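Local coordinates for DraIII (Deinococcus radiophilus, PDB 4L0K), which is a type II restriction endonuclease that probably cuts double-stranded DNA at a specific recognition sequence, at residues A[23-28]-A[136-141]; A[40-43]-A[48-51]; A[181-186]-A[192-197]. All coordinates share one frame; numbering follows the deposited sequence.

Contact 1. Residues A[23-28]-A[136-141]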
loop_
_atom_site.group_PDB
_atom_site.type_symbol
_atom_site.label_atom_id
_atom_site.label_comp_id
_atom_site.label_asym_id
_atom_site.label_seq_id
_atom_site.Cartn_x
_atom_site.Cartn_y
_atom_site.Cartn_z
ATOM N N GLN A 23 -7.552 33.360 10.207
ATOM C CA GLN A 23 -7.935 32.389 11.224
ATOM C C GLN A 23 -7.611 32.881 12.641
ATOM O O GLN A 23 -7.708 32.122 13.610
ATOM C CB GLN A 23 -7.320 31.009 10.929
ATOM C CG GLN A 23 -7.661 30.459 9.530
ATOM C CD GLN A 23 -9.099 29.982 9.413
ATOM O OE1 GLN A 23 -9.702 29.563 10.398
ATOM N NE2 GLN A 23 -9.654 30.040 8.210
ATOM N N LEU A 24 -7.224 34.154 12.747
ATOM C CA LEU A 24 -7.070 34.826 14.043
ATOM C C LEU A 24 -8.449 35.062 14.641
ATOM O O LEU A 24 -9.441 35.092 13.900
ATOM C CB LEU A 24 -6.358 36.174 13.875
ATOM C CG LEU A 24 -4.845 36.231 14.077
ATOM C CD1 LEU A 24 -4.376 35.377 15.279
ATOM C CD2 LEU A 24 -4.130 35.827 12.810
ATOM N N PRO A 25 -8.529 35.209 15.976
ATOM C CA PRO A 25 -9.804 35.561 16.625
ATOM C C PRO A 25 -10.378 36.872 16.072
ATOM O O PRO A 25 -9.600 37.757 15.720
ATOM C CB PRO A 25 -9.409 35.739 18.097
ATOM C CG PRO A 25 -8.208 34.871 18.265
ATOM C CD PRO A 25 -7.456 34.996 16.963
ATOM N N LEU A 26 -11.705 36.978 16.002
ATOM C CA LEU A 26 -12.395 38.151 15.453
ATOM C C LEU A 26 -11.851 39.493 15.964
ATOM O O LEU A 26 -11.723 40.446 15.191
ATOM C CB LEU A 26 -13.906 38.038 15.721
ATOM C CG LEU A 26 -14.889 39.015 15.057
ATOM C CD1 LEU A 26 -14.744 39.040 13.531
ATOM C CD2 LEU A 26 -16.313 38.653 15.458
ATOM N N GLY A 27 -11.521 39.553 17.256
ATOM C CA GLY A 27 -10.933 40.745 17.860
ATOM C C GLY A 27 -9.725 41.268 17.097
ATOM O O GLY A 27 -9.848 42.229 16.333
ATOM N N HIS A 28 -8.557 40.676 17.362
ATOM C CA HIS A 28 -7.476 40.605 16.381
ATOM C C HIS A 28 -6.565 41.831 16.275
ATOM O O HIS A 28 -6.793 42.724 15.461
ATOM C CB HIS A 28 -8.122 40.280 15.046
ATOM C CG HIS A 28 -7.169 40.043 13.918
ATOM N ND1 HIS A 28 -5.848 40.436 13.920
ATOM C CD2 HIS A 28 -7.393 39.473 12.722
ATOM C CE1 HIS A 28 -5.298 40.113 12.762
ATOM N NE2 HIS A 28 -6.217 39.533 12.016
ATOM N N ASP A 136 3.797 28.530 22.559
ATOM C CA ASP A 136 3.569 29.820 23.204
ATOM C C ASP A 136 2.117 29.911 23.660
ATOM O O ASP A 136 1.295 29.078 23.274
ATOM C CB ASP A 136 3.881 30.959 22.229
ATOM C CG ASP A 136 3.048 30.879 20.966
ATOM O OD1 ASP A 136 2.123 31.706 20.799
ATOM O OD2 ASP A 136 3.307 29.977 20.146
ATOM N N SER A 137 1.789 30.929 24.454
ATOM C CA SER A 137 0.469 30.982 25.072
ATOM C C SER A 137 -0.661 31.211 24.076
ATOM O O SER A 137 -1.757 30.660 24.246
ATOM C CB SER A 137 0.416 31.989 26.234
ATOM O OG SER A 137 1.076 33.201 25.910
ATOM N N PHE A 138 -0.407 32.012 23.041
ATOM C CA PHE A 138 -1.405 32.186 21.991
ATOM C C PHE A 138 -1.770 30.855 21.329
ATOM O O PHE A 138 -2.943 30.499 21.238
ATOM C CB PHE A 138 -0.929 33.142 20.904
ATOM C CG PHE A 138 -1.711 33.010 19.629
ATOM C CD1 PHE A 138 -1.171 32.356 18.531
ATOM C CD2 PHE A 138 -3.013 33.489 19.548
ATOM C CE1 PHE A 138 -1.904 32.209 17.367
ATOM C CE2 PHE A 138 -3.752 33.348 18.385
ATOM C CZ PHE A 138 -3.195 32.706 17.293
ATOM N N THR A 139 -0.755 30.133 20.859
ATOM C CA THR A 139 -0.965 28.881 20.131
ATOM C C THR A 139 -1.700 27.890 21.009
ATOM O O THR A 139 -2.731 27.331 20.609
ATOM C CB THR A 139 0.369 28.259 19.716
ATOM O OG1 THR A 139 1.206 29.273 19.155
ATOM C CG2 THR A 139 0.157 27.147 18.698
ATOM N N LYS A 140 -1.170 27.708 22.219
ATOM C CA LYS A 140 -1.761 26.828 23.220
ATOM C C LYS A 140 -3.236 27.133 23.470
ATOM O O LYS A 140 -4.081 26.238 23.372
ATOM C CB LYS A 140 -0.987 26.914 24.536
ATOM C CG LYS A 140 -1.606 26.099 25.664
ATOM C CD LYS A 140 -0.609 25.884 26.798
ATOM C CE LYS A 140 -1.119 24.869 27.815
ATOM N NZ LYS A 140 -2.326 25.349 28.538
ATOM N N ASN A 141 -3.548 28.393 23.782
ATOM C CA ASN A 141 -4.914 28.745 24.160
ATOM C C ASN A 141 -5.877 28.667 22.996
ATOM O O ASN A 141 -7.016 28.199 23.138
ATOM C CB ASN A 141 -4.958 30.118 24.829
ATOM C CG ASN A 141 -4.229 30.122 26.154
ATOM O OD1 ASN A 141 -4.318 29.159 26.927
ATOM N ND2 ASN A 141 -3.467 31.178 26.409
#
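Leu24 meets Phe138 through a single methyl: CD1 of Leu24 stands 3.5 Å from CZ and 3.8 Å from CE2 of the Phe138 ring, and the two side chains cross at about a right angle. The methyl comes at the far end of the ring obliquely. Phe138 turns CG anti to its own backbone N (chi1 162°), which swings the ring off the first turn of its helix and out toward the loop. Leu24 leaves its backbone to one side, and its branched end makes up the distance. Here the packing is close. The rest is looser: Pro25 adds its CD at the ring edge, near the ring plane, 4.3 Å from CE2 of Phe138, and past it the loop bends off into solvent with Leu26 and Gly27. With only 82 Å² buried in all and no hydrogen bond across, this is a light, apolar surface touch. Each side also has contacts of its own. The His28 ring takes CB of Leu24 over one face, offset toward its rim. On the helix, Asp136 is the N-cap: its OD1 accepts from Thr139 N at 3.3 Å with a nearly straight N-H (161°), met from well above the carboxylate plane, a capping bond at the start of the helix, whose first residue is Ser137. Further links tie the same neighbours together. Phe138 also packs against the ring of Tyr142 one turn on, whose hydroxyl bonds to Gln23 O, while Gln23 OE1 reaches Arg120 of helix 112-126. The contact thus lays the loop between strand 20-21 and helix 39-44, beside Cys4 and Cys22, on which His28 rests, against the N-terminal turn of helix 137-147.

Contact 2. Residues A[40-43]-A[48-51]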
loop_
_atom_site.group_PDB
_atom_site.type_symbol
_atom_site.label_atom_id
_atom_site.label_comp_id
_atom_site.label_asym_id
_atom_site.label_seq_id
_atom_site.Cartn_x
_atom_site.Cartn_y
_atom_site.Cartn_z
ATOM N N SER A 40 4.769 29.674 15.515
ATOM C CA SER A 40 5.813 29.087 16.358
ATOM C C SER A 40 6.352 27.780 15.783
ATOM O O SER A 40 7.576 27.571 15.754
ATOM C CB SER A 40 5.310 28.861 17.778
ATOM O OG SER A 40 4.890 30.080 18.361
ATOM N N LEU A 41 5.461 26.920 15.291
ATOM C CA LEU A 41 5.939 25.637 14.785
ATOM C C LEU A 41 6.841 25.867 13.562
ATOM O O LEU A 41 7.897 25.225 13.436
ATOM C CB LEU A 41 4.790 24.667 14.483
ATOM C CG LEU A 41 5.215 23.194 14.379
ATOM C CD1 LEU A 41 5.840 22.730 15.696
ATOM C CD2 LEU A 41 4.033 22.333 14.019
ATOM N N SER A 42 6.453 26.829 12.713
ATOM C CA SER A 42 7.267 27.206 11.549
ATOM C C SER A 42 8.624 27.722 11.990
ATOM O O SER A 42 9.635 27.546 11.310
ATOM C CB SER A 42 6.590 28.305 10.726
ATOM O OG SER A 42 5.690 27.769 9.779
ATOM N N LYS A 43 8.644 28.371 13.141
ATOM C CA LYS A 43 9.894 28.891 13.653
ATOM C C LYS A 43 10.751 27.731 14.179
ATOM O O LYS A 43 11.963 27.724 13.962
ATOM C CB LYS A 43 9.631 29.956 14.729
ATOM C CG LYS A 43 10.857 30.689 15.197
ATOM C CD LYS A 43 10.824 30.893 16.706
ATOM C CE LYS A 43 9.549 31.575 17.160
ATOM N NZ LYS A 43 9.117 31.051 18.480
ATOM N N ILE A 48 7.914 20.302 9.609
ATOM C CA ILE A 48 6.713 19.747 10.225
ATOM C C ILE A 48 5.539 20.683 9.958
ATOM O O ILE A 48 4.468 20.227 9.554
ATOM C CB ILE A 48 6.863 19.452 11.736
ATOM C CG1 ILE A 48 7.905 18.358 11.960
ATOM C CG2 ILE A 48 5.518 18.989 12.345
ATOM C CD1 ILE A 48 8.090 18.022 13.439
ATOM N N ALA A 49 5.744 21.984 10.164
ATOM C CA ALA A 49 4.704 22.974 9.845
ATOM C C ALA A 49 4.256 22.846 8.390
ATOM O O ALA A 49 3.044 22.798 8.103
ATOM C CB ALA A 49 5.201 24.392 10.114
ATOM N N ALA A 50 5.230 22.761 7.479
ATOM C CA ALA A 50 4.908 22.676 6.046
ATOM C C ALA A 50 4.186 21.376 5.706
ATOM O O ALA A 50 3.273 21.370 4.887
ATOM C CB ALA A 50 6.152 22.852 5.173
ATOM N N LYS A 51 4.585 20.277 6.342
ATOM C CA LYS A 51 3.903 19.007 6.108
ATOM C C LYS A 51 2.466 19.031 6.633
ATOM O O LYS A 51 1.567 18.495 5.995
ATOM C CB LYS A 51 4.687 17.813 6.672
ATOM C CG LYS A 51 5.739 17.258 5.701
ATOM C CD LYS A 51 6.417 15.994 6.233
ATOM C CE LYS A 51 7.832 16.265 6.733
ATOM N NZ LYS A 51 8.829 16.225 5.625
#
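Leu41 and Ile48 lean across the join of two short helices, their side chains crossing obliquely, with CD2 of Leu41 4.0 Å from CG2 of Ile48. The torsions bring these two methyls together. A chi1 of -162° swings the fork of Leu41 away from its own N and toward the second helix, and Ile48 offers the short CG2 branch, which lies anti to its N, while its longer CG1 arm takes the other course, beside the N. Ala49 points toward the first helix. Its CB lies 4.4 Å from CB of Leu41, and on another side it has OG of Ser42 at 3.4 Å, a van der Waals touch of hydroxyl on methyl. The small alanine lets the backbones come close, and CA of Ser42 is 5.2 Å from CA of Ala49. No hydrogen bond crosses the interface; shape and apolar contact do the work, with Leu41, Ile48 and Ala49 buried and Ser42 at the exposed margin. Within the first helix, Leu41 O accepts from the Thr44 hydroxyl near the bend. In the fold, this is the inside of the tight corner where helix 39-44 gives way to helix 46-57. Leu41 and Ser40 also rest on Tyr127, just past helix 112-126, and Ile48 packs on Ile166 and Phe169 of the loop that leads toward strand 179-183.

Contact 3. Residues A[181-186]-A[192-197]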
loop_
_atom_site.group_PDB
_atom_site.type_symbol
_atom_site.label_atom_id
_atom_site.label_comp_id
_atom_site.label_asym_id
_atom_site.label_seq_id
_atom_site.Cartn_x
_atom_site.Cartn_y
_atom_site.Cartn_z
ATOM N N THR A 181 -0.276 11.277 7.866
ATOM C CA THR A 181 -1.570 11.712 8.344
ATOM C C THR A 181 -2.579 10.595 8.163
ATOM O O THR A 181 -2.655 9.984 7.109
ATOM C CB THR A 181 -2.039 12.985 7.607
ATOM O OG1 THR A 181 -1.329 14.117 8.123
ATOM C CG2 THR A 181 -3.516 13.202 7.821
ATOM N N ALA A 182 -3.361 10.328 9.197
ATOM C CA ALA A 182 -4.341 9.257 9.132
ATOM C C ALA A 182 -5.763 9.790 9.107
ATOM O O ALA A 182 -6.064 10.852 9.682
ATOM C CB ALA A 182 -4.156 8.303 10.303
ATOM N N HIS A 183 -6.617 9.023 8.436
ATOM C CA HIS A 183 -8.057 9.204 8.431
ATOM C C HIS A 183 -8.719 7.999 9.068
ATOM O O HIS A 183 -8.674 6.896 8.524
ATOM C CB HIS A 183 -8.552 9.390 6.997
ATOM C CG HIS A 183 -8.024 10.631 6.359
ATOM N ND1 HIS A 183 -6.748 10.715 5.842
ATOM C CD2 HIS A 183 -8.570 11.860 6.218
ATOM C CE1 HIS A 183 -6.543 11.933 5.380
ATOM N NE2 HIS A 183 -7.633 12.649 5.594
ATOM N N LYS A 184 -9.335 8.218 10.226
ATOM C CA LYS A 184 -9.914 7.130 11.011
ATOM C C LYS A 184 -11.005 6.407 10.235
ATOM O O LYS A 184 -11.165 5.197 10.355
ATOM C CB LYS A 184 -10.485 7.651 12.332
ATOM C CG LYS A 184 -9.464 8.210 13.287
ATOM C CD LYS A 184 -10.166 8.932 14.450
ATOM C CE LYS A 184 -9.266 10.015 15.037
ATOM N NZ LYS A 184 -9.957 10.747 16.142
ATOM N N THR A 185 -11.773 7.169 9.467
ATOM C CA THR A 185 -12.766 6.604 8.574
ATOM C C THR A 185 -12.415 7.118 7.191
ATOM O O THR A 185 -12.138 8.302 7.035
ATOM C CB THR A 185 -14.193 7.034 8.970
ATOM O OG1 THR A 185 -14.632 6.246 10.080
ATOM C CG2 THR A 185 -15.168 6.842 7.810
ATOM N N PRO A 186 -12.390 6.219 6.189
ATOM C CA PRO A 186 -11.939 6.551 4.829
ATOM C C PRO A 186 -12.667 7.764 4.248
ATOM O O PRO A 186 -13.862 7.928 4.494
ATOM C CB PRO A 186 -12.324 5.311 4.016
ATOM C CG PRO A 186 -12.450 4.212 5.006
ATOM C CD PRO A 186 -12.864 4.825 6.299
ATOM N N GLU A 192 -12.137 15.928 13.333
ATOM C CA GLU A 192 -12.453 14.829 14.223
ATOM C C GLU A 192 -11.848 13.543 13.686
ATOM O O GLU A 192 -11.391 12.698 14.446
ATOM C CB GLU A 192 -13.976 14.681 14.374
ATOM C CG GLU A 192 -14.421 13.646 15.416
ATOM C CD GLU A 192 -14.360 12.210 14.903
ATOM O OE1 GLU A 192 -14.783 11.972 13.749
ATOM O OE2 GLU A 192 -13.877 11.324 15.645
ATOM N N ASN A 193 -11.841 13.424 12.368
ATOM C CA ASN A 193 -11.457 12.192 11.708
ATOM C C ASN A 193 -9.951 12.022 11.513
ATOM O O ASN A 193 -9.510 10.949 11.104
ATOM C CB ASN A 193 -12.168 12.089 10.356
ATOM C CG ASN A 193 -12.122 10.685 9.777
ATOM O OD1 ASN A 193 -12.389 9.708 10.476
ATOM N ND2 ASN A 193 -11.751 10.578 8.501
ATOM N N VAL A 194 -9.150 13.054 11.789
ATOM C CA VAL A 194 -7.726 12.947 11.436
ATOM C C VAL A 194 -6.773 12.796 12.606
ATOM O O VAL A 194 -7.090 13.175 13.733
ATOM C CB VAL A 194 -7.226 14.096 10.527
ATOM C CG1 VAL A 194 -7.894 14.003 9.163
ATOM C CG2 VAL A 194 -7.449 15.470 11.199
ATOM N N GLY A 195 -5.601 12.236 12.316
ATOM C CA GLY A 195 -4.549 12.171 13.313
ATOM C C GLY A 195 -3.230 11.769 12.697
ATOM O O GLY A 195 -3.036 11.948 11.512
ATOM N N PHE A 196 -2.328 11.207 13.490
ATOM C CA PHE A 196 -1.079 10.694 12.946
ATOM C C PHE A 196 -1.006 9.170 13.063
ATOM O O PHE A 196 -1.605 8.563 13.982
ATOM C CB PHE A 196 0.122 11.346 13.641
ATOM C CG PHE A 196 0.200 12.848 13.452
ATOM C CD1 PHE A 196 0.169 13.406 12.192
ATOM C CD2 PHE A 196 0.313 13.685 14.545
ATOM C CE1 PHE A 196 0.240 14.775 12.019
ATOM C CE2 PHE A 196 0.388 15.071 14.391
ATOM C CZ PHE A 196 0.342 15.612 13.115
ATOM N N ALA A 197 -0.285 8.555 12.125
ATOM C CA ALA A 197 -0.081 7.100 12.125
ATOM C C ALA A 197 1.291 6.741 11.574
ATOM O O ALA A 197 1.793 7.419 10.674
ATOM C CB ALA A 197 -1.148 6.417 11.303
HETATM O O HOH W 1 -7.323 12.130 16.663
#
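Ala182 and Gly195 form the hydrogen-bonded pair at the middle of an antiparallel hairpin. Ala182 N gives to Gly195 O at 2.8 Å, almost straight, though it arrives from above the carbonyl plane; Gly195 N returns the bond to Ala182 O. The backbone pairing goes on past the strand end with Lys184 N bonded to Asn193 O, nearly in line with that carbonyl. Val194 CA, 3.2 Å from Ala182 O, adds a CA-H...O contact. The side-chain bonds gather at the loop end. In Asn193, chi1 of -164° carries the amide away from its own N and across to Thr185, whose backbone it grips twice: OD1 takes Thr185 N in the carbonyl plane, on a lone pair, and ND2 gives to Thr185 O at 2.7 Å, again on a lone pair. The paired bonds hold the amide flat and fix which way round it lies. ND2 has a further partner in Leu188 O. Lys184 stretches its extended chain alongside Asn193 O so that NZ donates to Glu192 O at 3.0 Å; a water links NZ to Val194 O, and the salt bridge to Glu192 OE2 is long at 4.0 Å. Van der Waals contacts lie on both faces. The apolar pair is Ala182 with Ala197, CB to CB at 3.7 Å on the face toward Asn202 of helix 199-205. On the other, His183 and Val194 lie side by side, CD2 of His183 3.7 Å from CG1 of Val194; His183 NE2 bonds to His189 ND1, and Val194 rests on Leu122. Two antiparallel strands joined by a long loop and followed at once by helix 199-205 match the ββα unit of His-Me finger nucleases, consistent with the clan.

Overall arrangement
Contact 1 is a thin surface touch, one ring against a loop; contact 2 is buried and contact 3, partly buried, lies nearest the centre of the chain. Contacts 1 and 2 rely on apolar packing without a hydrogen bond across, whereas contact 3 is dominated by backbone and amide bonds. Contacts 1 and 2 also touch directly: the capping residue Asp136 comes very close to Ser40 of helix 39-44, a probable hydrogen bond whose modelled length is doubtfully short. Contact 3 touches neither, but Phe169 serves as go-between, packing on Ile48 from contact 2 and edge-to-face on Phe196. Helix 112-126 is likewise shared, meeting Gln23 at one end and Val194 and Phe196 through Leu122.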